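PDB 3ECC: DNA replication protein DnaC from Aquifex aeolicus, which probably acts as an ATP-binding helicase loader of the AAA+ class in the initiation of bacterial DNA replication, here holding ADP, beryllium trifluoride and magnesium. Local coordinates for residues 16-25 with 174-182; 137-145 with 154-162. All coordinates share one frame; numbering follows the deposited sequence.

Overall arrangement
Both contacts set a helix against the same parallel sheet and both reach the nucleotide site, but they do so at different strands. Contact 1 lays helix 17-31 along an edge strand, 174-178, and the turn that follows it; contact 2 sets helix 153-162 across the end of the central strand 136-141. Each is partly buried. Contact 1 meets mainly through aliphatic groups and backbone atoms and comes to the ADP through Gln19, whereas contact 2 combines a ring face with a carboxylate and a guanidinium and borders the beryllium trifluoride through Asn141. They touch directly: Val178 CG2 lies 3.8 Å from Ile154 CD1, about 16 Å separating the two centres.

Contact 1 of 2, residues 16-25 with 174-182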
# COMPACT_ATOMS: atom_id res chain seq x y z
N ASN A 16 8.68 -6.09 -18.34
CA ASN A 16 10.09 -5.68 -18.30
C ASN A 16 10.81 -6.25 -17.08
O ASN A 16 10.22 -6.98 -16.28
CB ASN A 16 10.24 -4.15 -18.38
CG ASN A 16 9.73 -3.45 -17.14
OD1 ASN A 16 8.54 -3.51 -16.82
ND2 ASN A 16 10.62 -2.75 -16.45
N VAL A 17 12.09 -5.91 -16.94
CA VAL A 17 12.89 -6.39 -15.83
C VAL A 17 12.29 -5.98 -14.48
O VAL A 17 12.21 -6.81 -13.56
CB VAL A 17 14.37 -5.92 -15.95
CG1 VAL A 17 15.16 -6.33 -14.73
CG2 VAL A 17 15.01 -6.49 -17.21
N SER A 18 11.86 -4.73 -14.37
CA SER A 18 11.24 -4.20 -13.14
C SER A 18 10.06 -5.04 -12.69
O SER A 18 9.98 -5.42 -11.51
CB SER A 18 10.76 -2.75 -13.35
OG SER A 18 11.80 -1.82 -13.14
N GLN A 19 9.16 -5.34 -13.62
CA GLN A 19 7.94 -6.08 -13.31
C GLN A 19 8.24 -7.53 -12.95
O GLN A 19 7.49 -8.16 -12.21
CB GLN A 19 6.97 -6.01 -14.49
CG GLN A 19 6.25 -4.69 -14.61
CD GLN A 19 5.58 -4.50 -15.97
OE1 GLN A 19 4.85 -5.38 -16.44
NE2 GLN A 19 5.83 -3.35 -16.60
N ASN A 20 9.33 -8.05 -13.50
CA ASN A 20 9.74 -9.43 -13.25
C ASN A 20 10.34 -9.62 -11.86
O ASN A 20 10.06 -10.61 -11.19
CB ASN A 20 10.73 -9.91 -14.31
CG ASN A 20 11.13 -11.36 -14.11
OD1 ASN A 20 10.34 -12.28 -14.36
ND2 ASN A 20 12.35 -11.58 -13.64
N ARG A 21 11.17 -8.68 -11.43
CA ARG A 21 11.78 -8.75 -10.11
C ARG A 21 10.74 -8.55 -9.01
O ARG A 21 10.79 -9.20 -7.97
CB ARG A 21 12.91 -7.73 -9.98
CG ARG A 21 14.06 -7.98 -10.93
CD ARG A 21 15.32 -7.31 -10.44
NE ARG A 21 15.82 -6.37 -11.45
CZ ARG A 21 15.66 -5.05 -11.38
NH1 ARG A 21 15.02 -4.49 -10.35
NH2 ARG A 21 16.14 -4.27 -12.34
N ALA A 22 9.81 -7.64 -9.26
CA ALA A 22 8.70 -7.41 -8.35
C ALA A 22 7.89 -8.70 -8.15
O ALA A 22 7.56 -9.05 -7.03
CB ALA A 22 7.81 -6.30 -8.86
N LEU A 23 7.60 -9.39 -9.25
CA LEU A 23 6.82 -10.64 -9.19
C LEU A 23 7.52 -11.70 -8.35
O LEU A 23 6.89 -12.37 -7.54
CB LEU A 23 6.51 -11.16 -10.60
CG LEU A 23 5.82 -12.53 -10.74
CD1 LEU A 23 4.45 -12.55 -10.07
CD2 LEU A 23 5.71 -12.94 -12.21
N LEU A 24 8.83 -11.83 -8.53
CA LEU A 24 9.62 -12.82 -7.78
C LEU A 24 9.73 -12.41 -6.30
O LEU A 24 9.66 -13.26 -5.41
CB LEU A 24 11.01 -13.02 -8.40
CG LEU A 24 11.06 -13.59 -9.84
CD1 LEU A 24 12.45 -13.50 -10.43
CD2 LEU A 24 10.51 -15.02 -9.93
N THR A 25 9.87 -11.11 -6.06
CA THR A 25 9.92 -10.60 -4.69
C THR A 25 8.57 -10.74 -3.98
O THR A 25 8.53 -10.93 -2.76
CB THR A 25 10.39 -9.14 -4.65
OG1 THR A 25 11.65 -9.01 -5.32
CG2 THR A 25 10.56 -8.69 -3.21
N ASN A 174 8.42 -1.72 5.31
CA ASN A 174 8.20 -2.23 3.96
C ASN A 174 9.46 -2.36 3.13
O ASN A 174 10.45 -1.67 3.36
CB ASN A 174 7.15 -1.39 3.23
CG ASN A 174 5.75 -1.67 3.71
OD1 ASN A 174 5.54 -2.38 4.69
ND2 ASN A 174 4.76 -1.12 3.01
N GLU A 175 9.42 -3.27 2.16
CA GLU A 175 10.46 -3.32 1.14
C GLU A 175 10.01 -2.52 -0.08
O GLU A 175 8.87 -2.62 -0.52
CB GLU A 175 10.74 -4.77 0.75
CG GLU A 175 12.22 -5.04 0.49
CD GLU A 175 12.43 -6.17 -0.49
OE1 GLU A 175 11.90 -7.28 -0.24
OE2 GLU A 175 13.11 -5.95 -1.52
N LEU A 176 10.92 -1.72 -0.63
CA LEU A 176 10.59 -0.86 -1.76
C LEU A 176 10.77 -1.57 -3.09
O LEU A 176 11.81 -2.17 -3.35
CB LEU A 176 11.43 0.43 -1.73
CG LEU A 176 10.96 1.58 -2.62
CD1 LEU A 176 9.94 2.47 -1.88
CD2 LEU A 176 12.15 2.41 -3.11
N LEU A 177 9.74 -1.50 -3.94
CA LEU A 177 9.81 -2.08 -5.27
C LEU A 177 9.44 -1.05 -6.34
O LEU A 177 8.27 -0.75 -6.54
CB LEU A 177 8.91 -3.31 -5.39
CG LEU A 177 9.35 -4.60 -4.66
CD1 LEU A 177 8.19 -5.57 -4.55
CD2 LEU A 177 10.55 -5.26 -5.34
N VAL A 178 10.44 -0.52 -7.02
CA VAL A 178 10.16 0.43 -8.08
C VAL A 178 9.75 -0.28 -9.35
O VAL A 178 10.36 -1.27 -9.75
CB VAL A 178 11.35 1.33 -8.36
CG1 VAL A 178 10.96 2.36 -9.40
CG2 VAL A 178 11.77 2.01 -7.08
N ILE A 179 8.70 0.24 -9.98
CA ILE A 179 8.17 -0.34 -11.21
C ILE A 179 8.22 0.69 -12.32
O ILE A 179 7.68 1.79 -12.19
CB ILE A 179 6.74 -0.83 -11.00
CG1 ILE A 179 6.71 -1.85 -9.87
CG2 ILE A 179 6.18 -1.43 -12.27
CD1 ILE A 179 5.36 -2.37 -9.60
N LYS A 180 8.87 0.33 -13.42
CA LYS A 180 9.23 1.30 -14.44
C LYS A 180 8.72 0.95 -15.83
O LYS A 180 9.42 1.17 -16.82
CB LYS A 180 10.74 1.53 -14.45
CG LYS A 180 11.24 2.22 -13.21
CD LYS A 180 12.45 3.11 -13.50
CE LYS A 180 13.73 2.30 -13.62
NZ LYS A 180 14.29 1.93 -12.28
N GLY A 181 7.51 0.43 -15.92
CA GLY A 181 6.90 0.18 -17.22
C GLY A 181 6.63 1.46 -17.99
O GLY A 181 6.51 2.54 -17.41
N SER A 182 6.55 1.36 -19.31
CA SER A 182 6.35 2.55 -20.13
C SER A 182 5.10 2.43 -21.00
O SER A 182 4.68 1.33 -21.36
CB SER A 182 7.57 2.83 -21.01
OG SER A 182 7.82 4.22 -21.12
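Helix 17-25 runs nearly antiparallel to strand 174-178, their directions 151° apart and their axes 8.6 Å from each other at closest approach. The backbones come nearest where the CA atoms of Ser18 and Ile179 are 5.3 Å apart, and they stand wider on both sides, at Asn16 with Gly181 and at Ala22 with Leu177. Asn16 takes the N-cap position. Leu177 is the main apolar side chain facing Ala22 and Thr25. Thr25 and this leucine reach toward each other tip to tip, with Thr25 CB 3.9 Å from Leu177 CD2, and the other methyl, CD1, comes up to the CB of Ala22 at 4.4 Å. Thr25 keeps its hydroxyl turned back on the helix, OG1 anti to its own carbonyl carbon (chi1 -54°), where it gives a hydrogen bond of 2.8 Å to Arg21 O from above the carbonyl plane. That carbonyl also takes Thr25 N, from the other face. The same torsion sends CG2 outward, against the carboxylate of Glu175, 3.6 Å from OE1. Toward the helix start, Ser18 rests its CB on the backbone, 3.6 Å from Lys180 N, and Gln19 crosses Ile179 at about a right angle, its CG 4.0 Å from Ile179 CG2. The end of Gln19 lies against Gly181, while its OE1 accepts from Lys15 N and the side chain touches Tyr12 and the ADP. Ile179 in turn packs on Val49 of the phosphate-binding loop. The helix thus meets the edge of the sheet by van der Waals packing, while the hydroxyl of Thr25 bonds within its own helix and Gln19 OE1 to Lys15; the close approach of Ser18 to Ile179 and Lys180 probably helps to place Gln19 beside the ADP.

Contact 2 of 2, residues 137-145 with 154-162; sequences IITTNYSLQ and ISADLASRL
The ring of Tyr142 turns one face to Ile154, whose CG1 stands 3.5 Å from the ring centroid and only 3° off its normal, a CH-pi contact centred on the face. The two side chains cross at about a right angle. Tyr142 has CG anti to the backbone N, which carries the ring out from the end of the strand to the start of helix 154-162. Asp157 approaches the same ring at its edge: OD2 is 4.0 Å from Tyr142 CD1, with the carboxylate plane turned 73° from the ring. That oxygen is shared. Ser143 OG gives it a weak hydrogen bond of 3.5 Å, and Arg161, one turn on, meets it through NH1 in a salt bridge of 2.8 Å within the helix. The arginine's other terminal nitrogen, NH2, turns to the strand and makes a bent, weak hydrogen bond to Asn141 O, 2.7 Å long with an angle of 120° at the hydrogen. Thr140 OG1 lies in the guanidinium plane, off the edge. Arg161 bridges the Asp157 carboxylate and the Asn141 carbonyl, and its positive charge probably offsets that of the aspartate. Deeper in, Leu158 CD2 lies against Thr140 OG1 at 3.4 Å, and beyond it the leucine packs on Val167 of helix 164-173. Strand and helix are roughly perpendicular, 10.3 Å apart at their axes, and the strand side of the contact comes from Thr140 to Ser143. Among these, Asn141 touches the bound beryllium trifluoride and lies beside Asp108 and Pro47. A polar residue near the C-terminal end of the central strand, next to the phosphates, is the place of sensor 1 in AAA+ ATPases, and Asn141 is consistent with that role.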
# COMPACT_ATOMS: atom_id res chain seq x y z
N ILE A 137 0.51 -2.95 2.80
CA ILE A 137 1.02 -2.74 1.45
C ILE A 137 0.57 -1.39 0.90
O ILE A 137 -0.57 -0.98 1.09
CB ILE A 137 0.58 -3.88 0.51
CG1 ILE A 137 1.06 -5.23 1.06
CG2 ILE A 137 1.12 -3.63 -0.91
CD1 ILE A 137 0.43 -6.44 0.40
N ILE A 138 1.48 -0.71 0.23
CA ILE A 138 1.22 0.65 -0.24
C ILE A 138 1.57 0.75 -1.71
O ILE A 138 2.56 0.18 -2.16
CB ILE A 138 2.07 1.68 0.55
CG1 ILE A 138 1.62 1.76 2.01
CG2 ILE A 138 2.02 3.06 -0.12
CD1 ILE A 138 2.66 2.33 2.93
N THR A 139 0.74 1.45 -2.47
CA THR A 139 1.12 1.87 -3.82
C THR A 139 1.09 3.38 -3.88
O THR A 139 0.19 4.02 -3.32
CB THR A 139 0.22 1.28 -4.93
OG1 THR A 139 -1.03 1.97 -4.98
CG2 THR A 139 -0.02 -0.20 -4.69
N THR A 140 2.08 3.97 -4.53
CA THR A 140 2.23 5.41 -4.53
C THR A 140 2.80 5.91 -5.85
O THR A 140 3.48 5.18 -6.58
CB THR A 140 3.11 5.89 -3.33
OG1 THR A 140 3.13 7.32 -3.30
CG2 THR A 140 4.54 5.35 -3.45
N ASN A 141 2.53 7.17 -6.15
CA ASN A 141 3.04 7.78 -7.35
C ASN A 141 4.40 8.44 -7.18
O ASN A 141 4.64 9.14 -6.20
CB ASN A 141 2.04 8.79 -7.88
CG ASN A 141 1.54 8.43 -9.24
OD1 ASN A 141 2.31 8.41 -10.20
ND2 ASN A 141 0.26 8.11 -9.34
N TYR A 142 5.29 8.21 -8.14
CA TYR A 142 6.56 8.93 -8.19
C TYR A 142 6.62 9.83 -9.42
O TYR A 142 6.47 9.36 -10.56
CB TYR A 142 7.75 7.96 -8.18
CG TYR A 142 9.09 8.65 -8.03
CD1 TYR A 142 9.29 9.67 -7.09
CD2 TYR A 142 10.18 8.26 -8.81
CE1 TYR A 142 10.52 10.30 -6.96
CE2 TYR A 142 11.43 8.88 -8.68
CZ TYR A 142 11.59 9.90 -7.75
OH TYR A 142 12.83 10.51 -7.61
N SER A 143 6.83 11.13 -9.18
CA SER A 143 6.80 12.15 -10.23
C SER A 143 8.06 12.15 -11.13
O SER A 143 8.05 11.55 -12.21
CB SER A 143 6.57 13.55 -9.62
OG SER A 143 7.46 13.81 -8.55
N LEU A 144 9.12 12.83 -10.68
CA LEU A 144 10.36 12.96 -11.47
C LEU A 144 10.99 11.59 -11.81
O LEU A 144 10.91 10.65 -11.01
CB LEU A 144 11.37 13.87 -10.73
CG LEU A 144 10.86 15.25 -10.27
CD1 LEU A 144 11.38 15.60 -8.87
CD2 LEU A 144 11.20 16.37 -11.27
N GLN A 145 11.61 11.50 -12.99
CA GLN A 145 11.95 10.19 -13.58
C GLN A 145 13.30 9.54 -13.18
O GLN A 145 13.31 8.45 -12.59
CB GLN A 145 11.77 10.20 -15.10
CG GLN A 145 10.33 10.04 -15.53
CD GLN A 145 10.16 9.03 -16.65
OE1 GLN A 145 10.48 9.31 -17.81
NE2 GLN A 145 9.66 7.84 -16.32
N ILE A 154 12.46 9.39 -3.68
CA ILE A 154 11.18 8.67 -3.53
C ILE A 154 10.70 8.78 -2.08
O ILE A 154 9.52 8.59 -1.78
CB ILE A 154 11.33 7.17 -3.93
CG1 ILE A 154 11.43 7.02 -5.46
CG2 ILE A 154 10.17 6.34 -3.38
CD1 ILE A 154 11.90 5.66 -5.92
N SER A 155 11.64 9.12 -1.20
CA SER A 155 11.36 9.34 0.22
C SER A 155 11.07 10.82 0.56
O SER A 155 10.19 11.11 1.37
CB SER A 155 12.53 8.82 1.06
OG SER A 155 12.87 7.50 0.66
N ALA A 156 11.82 11.75 -0.05
CA ALA A 156 11.62 13.20 0.15
C ALA A 156 10.41 13.75 -0.62
O ALA A 156 9.76 14.70 -0.17
CB ALA A 156 12.89 13.98 -0.22
N ASP A 157 10.11 13.16 -1.77
CA ASP A 157 8.91 13.48 -2.53
C ASP A 157 7.67 12.98 -1.80
O ASP A 157 6.66 13.68 -1.73
CB ASP A 157 8.99 12.87 -3.93
CG ASP A 157 7.90 13.36 -4.85
OD1 ASP A 157 7.82 14.59 -5.11
OD2 ASP A 157 7.14 12.51 -5.35
N LEU A 158 7.75 11.77 -1.25
CA LEU A 158 6.70 11.23 -0.39
C LEU A 158 6.56 12.00 0.92
O LEU A 158 5.45 12.24 1.39
CB LEU A 158 6.98 9.76 -0.07
CG LEU A 158 6.06 8.70 -0.66
CD1 LEU A 158 4.65 8.76 -0.04
CD2 LEU A 158 6.01 8.80 -2.19
N ALA A 159 7.69 12.37 1.50
CA ALA A 159 7.72 13.09 2.77
C ALA A 159 7.15 14.50 2.64
O ALA A 159 6.70 15.08 3.63
CB ALA A 159 9.13 13.15 3.32
N SER A 160 7.18 15.04 1.43
CA SER A 160 6.68 16.39 1.19
C SER A 160 5.18 16.48 1.43
O SER A 160 4.68 17.50 1.90
CB SER A 160 7.02 16.84 -0.23
OG SER A 160 6.38 16.02 -1.19
N ARG A 161 4.47 15.40 1.12
CA ARG A 161 3.01 15.38 1.23
C ARG A 161 2.49 14.57 2.41
O ARG A 161 1.29 14.58 2.69
CB ARG A 161 2.38 14.90 -0.08
CG ARG A 161 3.09 13.74 -0.75
CD ARG A 161 2.71 13.63 -2.23
NE ARG A 161 3.05 12.32 -2.79
CZ ARG A 161 3.95 12.10 -3.75
NH1 ARG A 161 4.62 13.12 -4.28
NH2 ARG A 161 4.19 10.86 -4.17
N LEU A 162 3.39 13.87 3.10
CA LEU A 162 3.00 13.01 4.22
C LEU A 162 3.74 13.36 5.50
O LEU A 162 3.23 13.13 6.60
CB LEU A 162 3.25 11.53 3.90
CG LEU A 162 2.30 10.77 2.96
CD1 LEU A 162 2.60 9.28 3.01
CD2 LEU A 162 0.85 11.03 3.34